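Local coordinates for isomerase (Escherichia coli, PDB 5VHU), which probably interconverts arabinose 5-phosphate and ribulose 5-phosphate as a homotetrameric sugar isomerase of the SIS family, a step linked to lipopolysaccharide biosynthesis, at the interface of chains A and B and the interface of chains A and C. Numbering follows the deposited sequence. Chains: chain A/B/C, Isomerase.

The tetramer illustrates how one chain can serve two different two-fold interfaces. Contact 1 belongs to the A–B interface, contacts 2 and 3 to the A–C interface. Between the centres of their C-alpha atoms, contact 1 lies about 32 Å from contact 2 and 24 Å from contact 3, while contacts 2 and 3 are about 19 Å apart. The latter two share helix 156-175 of chain A, and both draw on helix 3-25, from chain C in contact 2 and from chain A in contact 3. Helix 52-67 contributes to both interfaces, its first residue to contact 1 and A:Ile57 to contact 3.

Contact 1: the interface of chains A and B. Residues chain A 76, 78-79, 82; chain B 51-52, 76.
The side chains of A:His76 and B:His76 cross at a slant near the two-fold axis, CE1 of one lying 3.6 Å from CE1 of the other. At the edge of the B:His76 ring, in its plane, sit the methyl CG2 of A:Thr78 and the carboxylate carbon of A:Glu79; the edge of the A:His76 ring faces CB of A:Thr78 and the backbone nitrogen of A:Glu79 in its own chain. The carboxylate of A:Glu79 stands almost perpendicular to the B:His76 ring, the planes being 87° apart. From this position OE2 of A:Glu79 accepts two hydrogen bonds. The ring nitrogen NE2 of B:His76 donates at 2.7 Å to the anti lone pair of OE2, in a nearly straight bond (166° at the hydrogen) that stays close to the ring plane. B:Gly52, first residue of helix 52-67, offers its backbone N-H at 2.8 Å (N to OE2) to the syn lone pair of the same A:Glu79 oxygen. A bend at chi2 (-54°) turns the A:Glu79 carboxylate toward both donors. Beside this grip, CB of A:His82 packs 4.1 Å from CA of B:Gly52. The same arrangement recurs with the chains exchanged. Thus the carboxylate ties together the strand end and helix start of the neighbouring subunit, joining chains A and B within the SIS homotetramer and probably holding the B:His76 ring in its orientation.

Contact 2: the interface of chains A and C. Residues chain A 167, 170-171, 174-175; chain C 9-10, 13.
C:Phe13 forms the apolar centre of a patch in the A–C interface of the homotetramer, where helix 3-25 of chain C packs on helix 156-175 of chain A; its ring lies against A:Leu170 and A:Ala171. One face of the ring is covered by A:Leu170, whose CB stands over the middle in a CH-pi contact, 3.6 Å from the centroid. CD1 of the same leucine reaches CD1 of C:Phe13 at 3.8 Å, so the branch continues the cover toward one flank. CE2 of C:Phe13 comes within 3.7 Å of CA of A:Ala171, bringing the ring right up to the helix backbone. With CG opposite the carbonyl carbon (chi1 -67°), the phenyl group leans into this surface. The small side chains of A:Ala167 and A:Ala171 presumably let the ring come this near. The methyl CB of A:Ala167 lies 3.8 Å from CB of C:Phe13 and also touches CG2 of C:Ile10, while CB of A:Ala171 touches both CD2 of C:Leu9 and CG1 of C:Ile10. Farther out, A:Leu175 and C:Leu9 slide past each other in opposite directions. The rim is made by A:Glu174, extended beyond CG, whose carboxylate crosses the isobutyl group of C:Leu9 and is turned 83° from the plane of the C:Phe13 ring. Its OE2 lies 3.6 Å from CD1 of C:Leu9. The other carboxylate oxygen, OE1 of A:Glu174, sits 3.4 Å from CZ, the para carbon of C:Phe13.

Contact 3: the interface of chains A and C. Residues chain A 17, 57, 159, 162; chain C 159, 162-163, 166.
C:Asp166, on helix 156-175 of this SIS-family subunit, crosses A:Glu17 of helix 3-25 at about a right angle. Its CB lies beside OE2 of A:Glu17, and CG is 3.4 Å from that same oxygen. At the tip, OD2 of C:Asp166 comes within 2.6 Å of OE2 of A:Glu17, with the carboxylate planes 64° apart. Such an approach would be a hydrogen bond if one of the acids carried a proton, which the structure does not show. OD2 of C:Asp166 also bonds water 1 at 2.6 Å, and that water reaches the hydroxyl OG1 of A:Thr159 at 2.9 Å. This hydroxyl donates to OE1 of A:Glu17 (OG1 to OE1 2.6 Å), meeting the carboxylate from above its plane, 43° out of it, which may help to set the rotation of the A:Glu17 carboxylate. OE1 of A:Glu17 also contacts CG2 of C:Val163, a methyl that packs against CG2 of A:Thr159 at 3.8 Å. A:Thr159 and C:Leu162 slide past each other in opposite directions, OG1 3.5 Å from the CD2 methyl, as do C:Thr159 and A:Leu162. A:Leu162 and C:Leu162 meet tip to tip through their CD2 methyls, 3.6 Å apart; CG of each is anti to the backbone N (chi1 177°), which sends the branch across the two-fold axis.

Contact 1: the interface of chains A and B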
loop_
_atom_site.group_PDB
_atom_site.type_symbol
_atom_site.label_atom_id
_atom_site.label_comp_id
_atom_site.label_asym_id
_atom_site.label_seq_id
_atom_site.Cartn_x
_atom_site.Cartn_y
_atom_site.Cartn_z
ATOM N N HIS A 76 -7.186 -5.091 2.392
ATOM C CA HIS A 76 -7.171 -4.492 3.726
ATOM C C HIS A 76 -8.585 -4.508 4.363
ATOM O O HIS A 76 -9.599 -4.273 3.657
ATOM C CB HIS A 76 -6.690 -3.039 3.580
ATOM C CG HIS A 76 -6.501 -2.355 4.902
ATOM N ND1 HIS A 76 -7.533 -1.718 5.585
ATOM C CD2 HIS A 76 -5.384 -2.170 5.655
ATOM C CE1 HIS A 76 -7.049 -1.216 6.729
ATOM N NE2 HIS A 76 -5.753 -1.491 6.788
ATOM N N THR A 78 -10.340 -2.664 6.421
ATOM C CA THR A 78 -11.149 -1.427 6.262
ATOM C C THR A 78 -11.568 -1.204 4.826
ATOM O O THR A 78 -12.750 -0.902 4.542
ATOM C CB THR A 78 -10.374 -0.200 6.794
ATOM O OG1 THR A 78 -10.278 -0.379 8.206
ATOM C CG2 THR A 78 -11.126 1.138 6.529
ATOM N N GLU A 79 -10.618 -1.301 3.915
ATOM C CA GLU A 79 -10.968 -1.071 2.501
ATOM C C GLU A 79 -12.066 -2.062 2.043
ATOM O O GLU A 79 -12.896 -1.685 1.196
ATOM C CB GLU A 79 -9.718 -1.186 1.605
ATOM C CG GLU A 79 -8.691 -0.046 1.973
ATOM C CD GLU A 79 -9.314 1.357 1.915
ATOM O OE1 GLU A 79 -10.127 1.583 0.956
ATOM O OE2 GLU A 79 -9.097 2.232 2.825
ATOM N N HIS A 82 -15.342 -0.674 2.462
ATOM C CA HIS A 82 -15.501 0.513 1.578
ATOM C C HIS A 82 -15.521 0.093 0.114
ATOM O O HIS A 82 -15.229 0.937 -0.753
ATOM C CB HIS A 82 -14.423 1.565 1.901
ATOM C CG HIS A 82 -14.588 2.178 3.264
ATOM N ND1 HIS A 82 -15.154 3.408 3.454
ATOM C CD2 HIS A 82 -14.276 1.724 4.502
ATOM C CE1 HIS A 82 -15.220 3.686 4.746
ATOM N NE2 HIS A 82 -14.682 2.676 5.408
ATOM N N VAL B 51 -9.243 7.205 4.204
ATOM C CA VAL B 51 -9.552 5.779 3.991
ATOM C C VAL B 51 -10.442 5.682 2.764
ATOM O O VAL B 51 -10.946 6.711 2.267
ATOM C CB VAL B 51 -10.313 5.134 5.202
ATOM C CG1 VAL B 51 -9.440 5.148 6.487
ATOM C CG2 VAL B 51 -11.698 5.785 5.391
ATOM N N GLY B 52 -10.656 4.463 2.264
ATOM C CA GLY B 52 -11.497 4.292 1.058
ATOM C C GLY B 52 -10.956 5.081 -0.118
ATOM O O GLY B 52 -9.738 5.247 -0.245
ATOM N N HIS B 76 -2.726 5.855 6.447
ATOM C CA HIS B 76 -4.096 5.360 6.322
ATOM C C HIS B 76 -4.883 5.546 7.646
ATOM O O HIS B 76 -4.316 5.345 8.750
ATOM C CB HIS B 76 -4.024 3.865 5.973
ATOM C CG HIS B 76 -5.370 3.270 5.684
ATOM N ND1 HIS B 76 -6.215 2.778 6.674
ATOM C CD2 HIS B 76 -6.009 3.048 4.504
ATOM C CE1 HIS B 76 -7.337 2.325 6.100
ATOM N NE2 HIS B 76 -7.229 2.491 4.788
#

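Contact 2: the interface of chains A and C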
loop_
_atom_site.group_PDB
_atom_site.type_symbol
_atom_site.label_atom_id
_atom_site.label_comp_id
_atom_site.label_asym_id
_atom_site.label_seq_id
_atom_site.Cartn_x
_atom_site.Cartn_y
_atom_site.Cartn_z
ATOM N N ALA A 167 5.357 -21.375 5.969
ATOM C CA ALA A 167 5.461 -22.852 5.890
ATOM C C ALA A 167 4.291 -23.447 5.149
ATOM O O ALA A 167 4.468 -24.410 4.391
ATOM C CB ALA A 167 5.571 -23.402 7.294
ATOM N N LEU A 170 4.962 -22.837 1.478
ATOM C CA LEU A 170 6.022 -23.699 0.924
ATOM C C LEU A 170 5.558 -25.151 0.835
ATOM O O LEU A 170 5.930 -25.877 -0.109
ATOM C CB LEU A 170 7.330 -23.581 1.720
ATOM C CG LEU A 170 8.024 -22.191 1.629
ATOM C CD1 LEU A 170 9.306 -22.124 2.485
ATOM C CD2 LEU A 170 8.262 -21.674 0.194
ATOM N N ALA A 171 4.734 -25.587 1.783
ATOM C CA ALA A 171 4.149 -26.940 1.667
ATOM C C ALA A 171 3.216 -27.049 0.438
ATOM O O ALA A 171 3.313 -28.043 -0.292
ATOM C CB ALA A 171 3.400 -27.340 2.938
ATOM N N GLU A 174 5.502 -27.194 -2.691
ATOM C CA GLU A 174 6.101 -28.508 -2.857
ATOM C C GLU A 174 5.078 -29.535 -3.298
ATOM O O GLU A 174 5.329 -30.316 -4.232
ATOM C CB GLU A 174 6.841 -28.939 -1.570
ATOM C CG GLU A 174 7.560 -30.286 -1.651
ATOM C CD GLU A 174 8.563 -30.496 -0.508
ATOM O OE1 GLU A 174 9.288 -29.552 -0.139
ATOM O OE2 GLU A 174 8.675 -31.620 -0.024
ATOM N N LEU A 175 3.909 -29.552 -2.653
ATOM C CA LEU A 175 2.871 -30.538 -3.000
ATOM C C LEU A 175 2.384 -30.412 -4.439
ATOM O O LEU A 175 2.099 -31.422 -5.059
ATOM C CB LEU A 175 1.714 -30.511 -2.002
ATOM C CG LEU A 175 2.161 -30.969 -0.579
ATOM C CD1 LEU A 175 1.163 -30.486 0.473
ATOM C CD2 LEU A 175 2.360 -32.486 -0.440
ATOM N N LEU C 9 5.819 -31.888 7.291
ATOM C CA LEU C 9 6.358 -31.077 6.190
ATOM C C LEU C 9 6.270 -29.583 6.585
ATOM O O LEU C 9 7.246 -28.825 6.487
ATOM C CB LEU C 9 5.598 -31.382 4.896
ATOM C CG LEU C 9 5.917 -30.558 3.656
ATOM C CD1 LEU C 9 7.355 -30.734 3.199
ATOM C CD2 LEU C 9 4.941 -30.885 2.546
ATOM N N ILE C 10 5.103 -29.180 7.093
ATOM C CA ILE C 10 4.936 -27.808 7.616
ATOM C C ILE C 10 5.969 -27.484 8.713
ATOM O O ILE C 10 6.625 -26.464 8.653
ATOM C CB ILE C 10 3.472 -27.590 8.078
ATOM C CG1 ILE C 10 2.545 -27.642 6.851
ATOM C CG2 ILE C 10 3.322 -26.325 8.917
ATOM C CD1 ILE C 10 1.074 -27.923 7.194
ATOM N N PHE C 13 9.559 -26.658 7.398
ATOM C CA PHE C 13 9.827 -25.310 6.885
ATOM C C PHE C 13 9.937 -24.333 8.070
ATOM O O PHE C 13 10.726 -23.371 8.020
ATOM C CB PHE C 13 8.736 -24.882 5.894
ATOM C CG PHE C 13 8.735 -25.685 4.625
ATOM C CD1 PHE C 13 9.846 -25.685 3.791
ATOM C CD2 PHE C 13 7.620 -26.420 4.275
ATOM C CE1 PHE C 13 9.831 -26.425 2.580
ATOM C CE2 PHE C 13 7.581 -27.147 3.058
ATOM C CZ PHE C 13 8.714 -27.161 2.239
#

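Contact 3: the interface of chains A and C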
loop_
_atom_site.group_PDB
_atom_site.type_symbol
_atom_site.label_atom_id
_atom_site.label_comp_id
_atom_site.label_asym_id
_atom_site.label_seq_id
_atom_site.Cartn_x
_atom_site.Cartn_y
_atom_site.Cartn_z
ATOM N N GLU A 17 10.889 -13.652 20.794
ATOM C CA GLU A 17 10.251 -14.079 19.490
ATOM C C GLU A 17 10.561 -15.536 19.116
ATOM O O GLU A 17 9.662 -16.306 18.775
ATOM C CB GLU A 17 10.607 -13.128 18.336
ATOM C CG GLU A 17 10.033 -11.749 18.632
ATOM C CD GLU A 17 9.858 -10.893 17.389
ATOM O OE1 GLU A 17 9.964 -11.401 16.247
ATOM O OE2 GLU A 17 9.600 -9.704 17.572
ATOM N N ILE A 57 1.652 -8.351 7.793
ATOM C CA ILE A 57 2.012 -9.810 7.624
ATOM C C ILE A 57 1.102 -10.498 6.545
ATOM O O ILE A 57 1.599 -11.264 5.707
ATOM C CB ILE A 57 1.899 -10.587 8.964
ATOM C CG1 ILE A 57 2.886 -10.020 9.979
ATOM C CG2 ILE A 57 2.104 -12.109 8.765
ATOM C CD1 ILE A 57 4.293 -9.656 9.476
ATOM N N THR A 159 5.360 -12.295 14.186
ATOM C CA THR A 159 6.396 -13.206 13.704
ATOM C C THR A 159 5.901 -14.651 13.622
ATOM O O THR A 159 6.201 -15.335 12.673
ATOM C CB THR A 159 7.659 -13.091 14.573
ATOM O OG1 THR A 159 8.198 -11.782 14.342
ATOM C CG2 THR A 159 8.745 -14.142 14.209
ATOM N N LEU A 162 3.754 -15.050 10.586
ATOM C CA LEU A 162 4.580 -15.050 9.372
ATOM C C LEU A 162 5.237 -16.422 9.135
ATOM O O LEU A 162 5.247 -16.929 8.011
ATOM C CB LEU A 162 5.672 -13.975 9.456
ATOM C CG LEU A 162 6.653 -13.926 8.256
ATOM C CD1 LEU A 162 5.889 -13.609 6.953
ATOM C CD2 LEU A 162 7.725 -12.871 8.548
ATOM N N THR C 159 12.063 -13.355 7.569
ATOM C CA THR C 159 11.777 -13.550 8.989
ATOM C C THR C 159 12.920 -13.058 9.879
ATOM O O THR C 159 12.671 -12.450 10.893
ATOM C CB THR C 159 11.436 -15.023 9.271
ATOM O OG1 THR C 159 10.188 -15.287 8.617
ATOM C CG2 THR C 159 11.273 -15.328 10.786
ATOM N N LEU C 162 12.803 -9.325 10.089
ATOM C CA LEU C 162 11.685 -8.896 10.938
ATOM C C LEU C 162 12.035 -9.008 12.433
ATOM O O LEU C 162 11.751 -8.097 13.215
ATOM C CB LEU C 162 10.430 -9.731 10.650
ATOM C CG LEU C 162 9.199 -9.412 11.539
ATOM C CD1 LEU C 162 8.754 -7.949 11.332
ATOM C CD2 LEU C 162 8.078 -10.395 11.185
ATOM N N VAL C 163 12.624 -10.121 12.806
ATOM C CA VAL C 163 12.949 -10.353 14.232
ATOM C C VAL C 163 13.998 -9.342 14.678
ATOM O O VAL C 163 13.849 -8.735 15.760
ATOM C CB VAL C 163 13.422 -11.800 14.479
ATOM C CG1 VAL C 163 13.911 -11.997 15.946
ATOM C CG2 VAL C 163 12.255 -12.754 14.210
ATOM N N ASP C 166 12.350 -5.792 14.847
ATOM C CA ASP C 166 11.443 -5.687 16.007
ATOM C C ASP C 166 12.286 -5.441 17.299
ATOM O O ASP C 166 11.947 -4.594 18.142
ATOM C CB ASP C 166 10.666 -6.953 16.242
ATOM C CG ASP C 166 9.437 -7.080 15.419
ATOM O OD1 ASP C 166 9.044 -6.119 14.649
ATOM O OD2 ASP C 166 8.790 -8.200 15.563
HETATM O O HOH W 1 6.880 -9.250 14.129
#